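Local coordinates for protein putative aspartate aminotransferase (Thermus thermophilus, PDB 1IUG) that probably acts as a pyridoxal-phosphate-dependent aminotransferase of class V, moving amino groups between amino acids such as aspartate and 2-oxo acids, at residues D2-H13 / F302-G314. Sequence-based numbering, arbitrary orientation.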
loop_
_atom_site.group_PDB
_atom_site.type_symbol
_atom_site.label_atom_id
_atom_site.label_comp_id
_atom_site.label_asym_id
_atom_site.label_seq_id
_atom_site.Cartn_x
_atom_site.Cartn_y
_atom_site.Cartn_z
ATOM N N ASP A 2 6.619 16.095 19.154
ATOM C CA ASP A 2 5.752 17.156 18.651
ATOM C C ASP A 2 6.285 17.820 17.388
ATOM O O ASP A 2 5.525 18.101 16.465
ATOM C CB ASP A 2 5.523 18.229 19.720
ATOM C CG ASP A 2 4.521 17.802 20.770
ATOM O OD1 ASP A 2 4.786 18.035 21.970
ATOM O OD2 ASP A 2 3.466 17.240 20.395
ATOM N N TRP A 3 7.578 18.115 17.371
ATOM C CA TRP A 3 8.190 18.756 16.216
ATOM C C TRP A 3 8.843 17.731 15.299
ATOM O O TRP A 3 9.992 17.337 15.507
ATOM C CB TRP A 3 9.226 19.792 16.657
ATOM C CG TRP A 3 8.656 20.957 17.411
ATOM C CD1 TRP A 3 8.544 21.081 18.767
ATOM C CD2 TRP A 3 8.162 22.185 16.854
ATOM N NE1 TRP A 3 8.017 22.309 19.090
ATOM C CE2 TRP A 3 7.775 23.007 17.937
ATOM C CE3 TRP A 3 8.013 22.670 15.547
ATOM C CZ2 TRP A 3 7.247 24.292 17.754
ATOM C CZ3 TRP A 3 7.487 23.948 15.362
ATOM C CH2 TRP A 3 7.113 24.745 16.464
ATOM N N LEU A 4 8.088 17.266 14.309
ATOM C CA LEU A 4 8.611 16.306 13.350
ATOM C C LEU A 4 9.362 17.096 12.284
ATOM O O LEU A 4 8.765 17.865 11.531
ATOM C CB LEU A 4 7.472 15.498 12.730
ATOM C CG LEU A 4 7.911 14.459 11.700
ATOM C CD1 LEU A 4 8.920 13.509 12.331
ATOM C CD2 LEU A 4 6.704 13.692 11.201
ATOM N N LEU A 5 10.677 16.920 12.238
ATOM C CA LEU A 5 11.507 17.645 11.281
ATOM C C LEU A 5 12.216 16.733 10.284
ATOM O O LEU A 5 13.256 17.093 9.734
ATOM C CB LEU A 5 12.525 18.515 12.031
ATOM C CG LEU A 5 11.930 19.520 13.030
ATOM C CD1 LEU A 5 13.040 20.186 13.842
ATOM C CD2 LEU A 5 11.083 20.564 12.300
ATOM N N THR A 6 11.641 15.560 10.048
ATOM C CA THR A 6 12.205 14.588 9.116
ATOM C C THR A 6 11.604 14.770 7.727
ATOM O O THR A 6 10.448 15.169 7.588
ATOM C CB THR A 6 11.932 13.144 9.574
ATOM O OG1 THR A 6 10.534 12.988 9.848
ATOM C CG2 THR A 6 12.742 12.802 10.826
ATOM N N PRO A 7 12.389 14.488 6.678
ATOM C CA PRO A 7 11.922 14.624 5.295
ATOM C C PRO A 7 11.025 13.460 4.865
ATOM O O PRO A 7 11.202 12.894 3.784
ATOM C CB PRO A 7 13.228 14.658 4.508
ATOM C CG PRO A 7 14.090 13.727 5.285
ATOM C CD PRO A 7 13.820 14.135 6.714
ATOM N N GLY A 8 10.052 13.127 5.711
ATOM C CA GLY A 8 9.142 12.035 5.415
ATOM C C GLY A 8 9.273 10.867 6.379
ATOM O O GLY A 8 10.368 10.310 6.524
ATOM N N PRO A 9 8.199 10.524 7.120
ATOM C CA PRO A 9 6.887 11.182 7.098
ATOM C C PRO A 9 6.977 12.612 7.624
ATOM O O PRO A 9 7.984 13.007 8.225
ATOM C CB PRO A 9 6.055 10.302 8.033
ATOM C CG PRO A 9 6.662 8.948 7.839
ATOM C CD PRO A 9 8.128 9.274 7.896
ATOM N N VAL A 10 5.922 13.384 7.402
ATOM C CA VAL A 10 5.900 14.771 7.840
ATOM C C VAL A 10 4.716 15.125 8.727
ATOM O O VAL A 10 3.812 14.319 8.955
ATOM C CB VAL A 10 5.869 15.749 6.632
ATOM C CG1 VAL A 10 7.096 15.552 5.740
ATOM C CG2 VAL A 10 4.576 15.564 5.836
ATOM N N ARG A 11 4.764 16.359 9.216
ATOM C CA ARG A 11 3.742 16.974 10.052
ATOM C C ARG A 11 2.512 17.058 9.147
ATOM O O ARG A 11 2.573 17.637 8.060
ATOM C CB ARG A 11 4.244 18.371 10.413
ATOM C CG ARG A 11 4.039 18.823 11.833
ATOM C CD ARG A 11 2.605 18.908 12.241
ATOM N NE ARG A 11 2.262 20.314 12.452
ATOM C CZ ARG A 11 2.761 21.081 13.424
ATOM N NH1 ARG A 11 3.633 20.588 14.300
ATOM N NH2 ARG A 11 2.396 22.356 13.509
ATOM N N LEU A 12 1.412 16.461 9.589
ATOM C CA LEU A 12 0.187 16.428 8.798
ATOM C C LEU A 12 -0.601 17.724 8.668
ATOM O O LEU A 12 -0.721 18.507 9.608
ATOM C CB LEU A 12 -0.742 15.319 9.298
ATOM C CG LEU A 12 -0.220 13.881 9.239
ATOM C CD1 LEU A 12 -1.331 12.928 9.673
ATOM C CD2 LEU A 12 0.261 13.543 7.827
ATOM N N HIS A 13 -1.135 17.934 7.472
ATOM C CA HIS A 13 -1.952 19.102 7.190
ATOM C C HIS A 13 -3.289 18.883 7.909
ATOM O O HIS A 13 -3.799 17.761 7.946
ATOM C CB HIS A 13 -2.176 19.223 5.680
ATOM C CG HIS A 13 -2.856 20.490 5.266
ATOM N ND1 HIS A 13 -2.188 21.524 4.646
ATOM C CD2 HIS A 13 -4.144 20.892 5.386
ATOM C CE1 HIS A 13 -3.034 22.508 4.403
ATOM N NE2 HIS A 13 -4.227 22.150 4.842
ATOM N N PHE A 302 18.316 17.790 19.867
ATOM C CA PHE A 302 17.021 18.122 19.286
ATOM C C PHE A 302 15.905 17.380 20.025
ATOM O O PHE A 302 14.850 17.952 20.305
ATOM C CB PHE A 302 16.992 17.783 17.790
ATOM C CG PHE A 302 17.523 18.880 16.909
ATOM C CD1 PHE A 302 18.779 18.776 16.323
ATOM C CD2 PHE A 302 16.768 20.026 16.676
ATOM C CE1 PHE A 302 19.279 19.799 15.516
ATOM C CE2 PHE A 302 17.258 21.057 15.870
ATOM C CZ PHE A 302 18.518 20.942 15.290
ATOM N N ALA A 303 16.164 16.120 20.373
ATOM C CA ALA A 303 15.191 15.290 21.083
ATOM C C ALA A 303 14.733 15.903 22.404
ATOM O O ALA A 303 13.537 15.902 22.702
ATOM C CB ALA A 303 15.746 13.886 21.314
ATOM N N GLN A 304 15.672 16.435 23.188
ATOM C CA GLN A 304 15.315 17.046 24.466
ATOM C C GLN A 304 14.490 18.326 24.278
ATOM O O GLN A 304 13.883 18.825 25.224
ATOM C CB GLN A 304 16.554 17.284 25.351
ATOM C CG GLN A 304 17.622 18.204 24.774
ATOM C CD GLN A 304 18.861 18.316 25.669
ATOM O OE1 GLN A 304 19.712 17.420 25.694
ATOM N NE2 GLN A 304 18.970 19.428 26.395
ATOM N N ARG A 305 14.457 18.832 23.047
ATOM C CA ARG A 305 13.686 20.030 22.706
ATOM C C ARG A 305 12.331 19.583 22.141
ATOM O O ARG A 305 11.500 20.415 21.776
ATOM C CB ARG A 305 14.401 20.861 21.631
ATOM C CG ARG A 305 15.857 21.217 21.893
ATOM C CD ARG A 305 16.047 22.034 23.152
ATOM N NE ARG A 305 17.286 22.815 23.117
ATOM C CZ ARG A 305 18.508 22.314 23.287
ATOM N NH1 ARG A 305 18.685 21.018 23.502
ATOM N NH2 ARG A 305 19.559 23.121 23.263
ATOM N N GLY A 306 12.147 18.269 22.013
ATOM C CA GLY A 306 10.904 17.719 21.492
ATOM C C GLY A 306 10.836 17.590 19.978
ATOM O O GLY A 306 9.745 17.544 19.406
ATOM N N ALA A 307 11.992 17.500 19.324
ATOM C CA ALA A 307 12.036 17.386 17.868
ATOM C C ALA A 307 12.690 16.100 17.380
ATOM O O ALA A 307 13.587 15.557 18.024
ATOM C CB ALA A 307 12.749 18.596 17.266
ATOM N N VAL A 308 12.225 15.619 16.232
ATOM C CA VAL A 308 12.764 14.407 15.622
ATOM C C VAL A 308 13.475 14.807 14.338
ATOM O O VAL A 308 12.886 15.468 13.472
ATOM C CB VAL A 308 11.651 13.383 15.280
ATOM C CG1 VAL A 308 12.269 12.108 14.720
ATOM C CG2 VAL A 308 10.812 13.069 16.519
ATOM N N ILE A 309 14.743 14.418 14.232
ATOM C CA ILE A 309 15.560 14.725 13.064
ATOM C C ILE A 309 16.047 13.439 12.398
ATOM O O ILE A 309 15.813 12.341 12.906
ATOM C CB ILE A 309 16.783 15.591 13.447
ATOM C CG1 ILE A 309 17.754 14.788 14.323
ATOM C CG2 ILE A 309 16.318 16.853 14.180
ATOM C CD1 ILE A 309 19.085 15.464 14.537
ATOM N N ALA A 310 16.719 13.572 11.259
ATOM C CA ALA A 310 17.226 12.407 10.547
ATOM C C ALA A 310 18.737 12.468 10.364
ATOM O O ALA A 310 19.339 13.539 10.435
ATOM C CB ALA A 310 16.528 12.267 9.198
ATOM N N GLY A 311 19.345 11.306 10.142
ATOM C CA GLY A 311 20.782 11.246 9.954
ATOM C C GLY A 311 21.171 10.894 8.534
ATOM O O GLY A 311 20.345 10.945 7.623
ATOM N N GLY A 312 22.436 10.523 8.353
ATOM C CA GLY A 312 22.931 10.159 7.038
ATOM C C GLY A 312 22.761 8.691 6.702
ATOM O O GLY A 312 22.555 7.861 7.586
ATOM N N GLN A 313 22.856 8.381 5.413
ATOM C CA GLN A 313 22.721 7.017 4.908
ATOM C C GLN A 313 23.916 6.716 4.004
ATOM O O GLN A 313 24.516 7.634 3.437
ATOM C CB GLN A 313 21.414 6.877 4.115
ATOM C CG GLN A 313 20.146 7.208 4.913
ATOM C CD GLN A 313 19.247 8.216 4.206
ATOM O OE1 GLN A 313 18.086 7.929 3.903
ATOM N NE2 GLN A 313 19.781 9.405 3.946
ATOM N N GLY A 314 24.260 5.436 3.873
ATOM C CA GLY A 314 25.391 5.049 3.043
ATOM C C GLY A 314 26.684 5.711 3.500
ATOM O O GLY A 314 26.992 5.693 4.692
#
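Gly306 O takes the amide of Trp3 (N to O 3.0 Å) in its carbonyl plane, and a second, weak bond from Asp2 N. The same oxygen lies at the edge of the Trp3 indole. Val308 straddles Leu4: Val308 N gives to Trp3 O at 2.9 Å, and Leu5 N to Val308 O at 2.9 Å. Residues 3-4 thus bring an N-terminal, parallel edge strand to 307-311 in the small-domain sheet of this fold-type I aminotransferase. Gly306, with positive phi, closes helix 295-303 in a Schellman motif. The Ala307 methyl meets Trp3 CB and, at 3.8 Å, Leu5 CD1, on the face covered by helix 331-348. On the other face Leu4 CD1 meets Val308 CB at 4.0 Å; His26 of the second subunit packs on Leu4. Thr6 has OG1 between its N and carbonyl carbon (chi1 51°), which turns CG2 to Ile309 C at 3.7 Å while OG1 gives to Pro9 O at 3.0 Å. A valine here would probably leave Pro9 O without this donor and the turn through Pro7 and Gly8 less firmly held. Pro7 CD touches Ala310 CB at 4.1 Å, beside Arg322, a predicted substrate-binding residue.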